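Local coordinates for polysaccharide deacetylase-like protein (Bacillus anthracis, PDB 4V33) that probably deacetylates cell-wall polysaccharide as a zinc-containing enzyme with a fibronectin type III domain and, with a second putative deacetylase, is required for osmotic stability and cell shape maintenance, at residues Q76-R81 and Q118-G123. Residues are numbered along the deposited sequence; the frame is centred on the assembly and turned at random.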
loop_
_atom_site.group_PDB
_atom_site.type_symbol
_atom_site.label_atom_id
_atom_site.label_comp_id
_atom_site.label_asym_id
_atom_site.label_seq_id
_atom_site.Cartn_x
_atom_site.Cartn_y
_atom_site.Cartn_z
ATOM N N GLN A 76 -9.602 -10.682 -30.054
ATOM C CA GLN A 76 -8.654 -11.317 -29.144
ATOM C C GLN A 76 -8.229 -10.336 -28.081
ATOM O O GLN A 76 -7.793 -9.229 -28.393
ATOM C CB GLN A 76 -7.432 -11.838 -29.902
ATOM C CG GLN A 76 -7.797 -12.875 -30.952
ATOM C CD GLN A 76 -6.593 -13.581 -31.544
ATOM O OE1 GLN A 76 -5.449 -13.179 -31.330
ATOM N NE2 GLN A 76 -6.851 -14.635 -32.301
ATOM N N TYR A 77 -8.367 -10.749 -26.824
ATOM C CA TYR A 77 -8.007 -9.908 -25.691
ATOM C C TYR A 77 -6.700 -10.385 -25.092
ATOM O O TYR A 77 -6.637 -11.477 -24.520
ATOM C CB TYR A 77 -9.081 -9.982 -24.602
ATOM C CG TYR A 77 -10.468 -9.538 -25.011
ATOM C CD1 TYR A 77 -10.853 -8.213 -24.891
ATOM C CD2 TYR A 77 -11.402 -10.454 -25.477
ATOM C CE1 TYR A 77 -12.134 -7.796 -25.241
ATOM C CE2 TYR A 77 -12.693 -10.049 -25.829
ATOM C CZ TYR A 77 -13.046 -8.716 -25.707
ATOM O OH TYR A 77 -14.316 -8.295 -26.049
ATOM N N LYS A 78 -5.655 -9.575 -25.220
ATOM C CA LYS A 78 -4.385 -9.890 -24.584
ATOM C C LYS A 78 -4.439 -9.313 -23.178
ATOM O O LYS A 78 -4.657 -8.113 -23.002
ATOM C CB LYS A 78 -3.208 -9.285 -25.348
ATOM C CG LYS A 78 -1.854 -9.618 -24.717
ATOM C CD LYS A 78 -0.715 -8.826 -25.348
ATOM C CE LYS A 78 -0.481 -9.256 -26.779
ATOM N NZ LYS A 78 0.711 -8.567 -27.376
ATOM N N ILE A 79 -4.258 -10.173 -22.185
ATOM C CA ILE A 79 -4.447 -9.763 -20.800
ATOM C C ILE A 79 -3.264 -10.201 -19.960
ATOM O O ILE A 79 -2.754 -11.321 -20.108
ATOM C CB ILE A 79 -5.742 -10.357 -20.209
ATOM C CG1 ILE A 79 -6.945 -9.945 -21.063
ATOM C CG2 ILE A 79 -5.935 -9.911 -18.760
ATOM C CD1 ILE A 79 -8.276 -10.461 -20.553
ATOM N N TRP A 80 -2.815 -9.302 -19.091
ATOM C CA TRP A 80 -1.793 -9.643 -18.117
ATOM C C TRP A 80 -1.984 -8.845 -16.846
ATOM O O TRP A 80 -2.615 -7.788 -16.845
ATOM C CB TRP A 80 -0.388 -9.406 -18.673
ATOM C CG TRP A 80 -0.001 -7.970 -18.880
ATOM C CD1 TRP A 80 0.738 -7.188 -18.035
ATOM C CD2 TRP A 80 -0.288 -7.160 -20.025
ATOM N NE1 TRP A 80 0.912 -5.938 -18.580
ATOM C CE2 TRP A 80 0.294 -5.896 -19.801
ATOM C CE3 TRP A 80 -0.986 -7.380 -21.219
ATOM C CZ2 TRP A 80 0.197 -4.855 -20.724
ATOM C CZ3 TRP A 80 -1.080 -6.345 -22.134
ATOM C CH2 TRP A 80 -0.493 -5.098 -21.878
ATOM N N ARG A 81 -1.428 -9.360 -15.757
ATOM C CA ARG A 81 -1.413 -8.617 -14.506
ATOM C C ARG A 81 -0.245 -7.666 -14.533
ATOM O O ARG A 81 0.885 -8.088 -14.759
ATOM C CB ARG A 81 -1.204 -9.564 -13.338
ATOM C CG ARG A 81 -2.407 -10.348 -12.985
ATOM C CD ARG A 81 -2.201 -11.153 -11.721
ATOM N NE ARG A 81 -2.114 -10.336 -10.514
ATOM C CZ ARG A 81 -1.007 -10.182 -9.794
ATOM N NH1 ARG A 81 0.115 -10.770 -10.172
ATOM N NH2 ARG A 81 -1.021 -9.439 -8.695
ATOM N N GLN A 118 -4.146 -5.470 -17.259
ATOM C CA GLN A 118 -4.217 -4.711 -18.505
ATOM C C GLN A 118 -4.835 -5.548 -19.618
ATOM O O GLN A 118 -4.673 -6.772 -19.646
ATOM C CB GLN A 118 -2.829 -4.192 -18.897
ATOM C CG GLN A 118 -2.341 -3.139 -17.904
ATOM C CD GLN A 118 -1.022 -2.508 -18.273
ATOM O OE1 GLN A 118 -0.860 -1.969 -19.370
ATOM N NE2 GLN A 118 -0.066 -2.556 -17.350
ATOM N N ILE A 119 -5.568 -4.881 -20.509
ATOM C CA ILE A 119 -6.285 -5.540 -21.591
ATOM C C ILE A 119 -5.996 -4.814 -22.904
ATOM O O ILE A 119 -6.234 -3.614 -23.014
ATOM C CB ILE A 119 -7.818 -5.524 -21.351
ATOM C CG1 ILE A 119 -8.163 -6.114 -19.978
ATOM C CG2 ILE A 119 -8.544 -6.278 -22.476
ATOM C CD1 ILE A 119 -9.601 -5.845 -19.532
ATOM N N GLU A 120 -5.474 -5.541 -23.891
ATOM C CA GLU A 120 -5.303 -5.003 -25.240
ATOM C C GLU A 120 -6.137 -5.837 -26.186
ATOM O O GLU A 120 -5.935 -7.047 -26.288
ATOM C CB GLU A 120 -3.856 -5.096 -25.712
ATOM C CG GLU A 120 -2.839 -4.280 -24.963
ATOM C CD GLU A 120 -1.460 -4.393 -25.609
ATOM O OE1 GLU A 120 -1.287 -5.252 -26.510
ATOM O OE2 GLU A 120 -0.558 -3.624 -25.227
ATOM N N ALA A 121 -7.053 -5.192 -26.897
ATOM C CA ALA A 121 -7.928 -5.910 -27.815
ATOM C C ALA A 121 -7.551 -5.670 -29.266
ATOM O O ALA A 121 -7.274 -4.542 -29.665
ATOM C CB ALA A 121 -9.365 -5.504 -27.587
ATOM N N ILE A 122 -7.540 -6.747 -30.045
ATOM C CA ILE A 122 -7.417 -6.660 -31.493
ATOM C C ILE A 122 -8.582 -7.395 -32.121
ATOM O O ILE A 122 -9.185 -8.263 -31.496
ATOM C CB ILE A 122 -6.083 -7.254 -32.024
ATOM C CG1 ILE A 122 -6.034 -8.776 -31.837
ATOM C CG2 ILE A 122 -4.889 -6.553 -31.390
ATOM C CD1 ILE A 122 -4.777 -9.420 -32.411
ATOM N N GLY A 123 -8.921 -7.020 -33.352
ATOM C CA GLY A 123 -9.984 -7.694 -34.066
ATOM C C GLY A 123 -9.415 -8.542 -35.184
ATOM O O GLY A 123 -8.333 -8.250 -35.700
HETATM O O HOH W 1 1.112 -5.975 -27.509
#
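Gln118 CB covers one face of the Trp80 ring, 3.7 Å from the centroid of the six-membered ring and 18° off its normal, a CH-pi contact. The carboxylate of Glu120 stands at the edge of the same indole, its plane steeply turned from the ring, with Glu120 OE2 3.7 Å from Trp80 CH2. These residues sit on neighbouring antiparallel strands of a four-stranded sheet, consistent with the fibronectin type III domain. Trp80 CG lies between the backbone N and the carbonyl carbon (chi1 69°), and chi2 of 98° then turns the ring, leaving CZ2 and CH2 against Gln118 and Glu120. On the other face of the sheet, Ile119 CG2 meets the edge of the Tyr77 ring at CD1 (3.9 Å), and strand 60-66 packs over both through Ile63. Six backbone hydrogen bonds fix the register: Gln76, Lys78 and Trp80 pair reciprocally with Ile122, Glu120 and Gln118. Glu120 OE2 also forms a salt bridge with Lys86. The direct salt bridge from Lys78 NZ to Glu120 OE1 is long, at 4.0 Å; one water bridges the two, accepting from Lys78 NZ at 2.6 Å and donating to Glu120 OE1 at 2.7 Å.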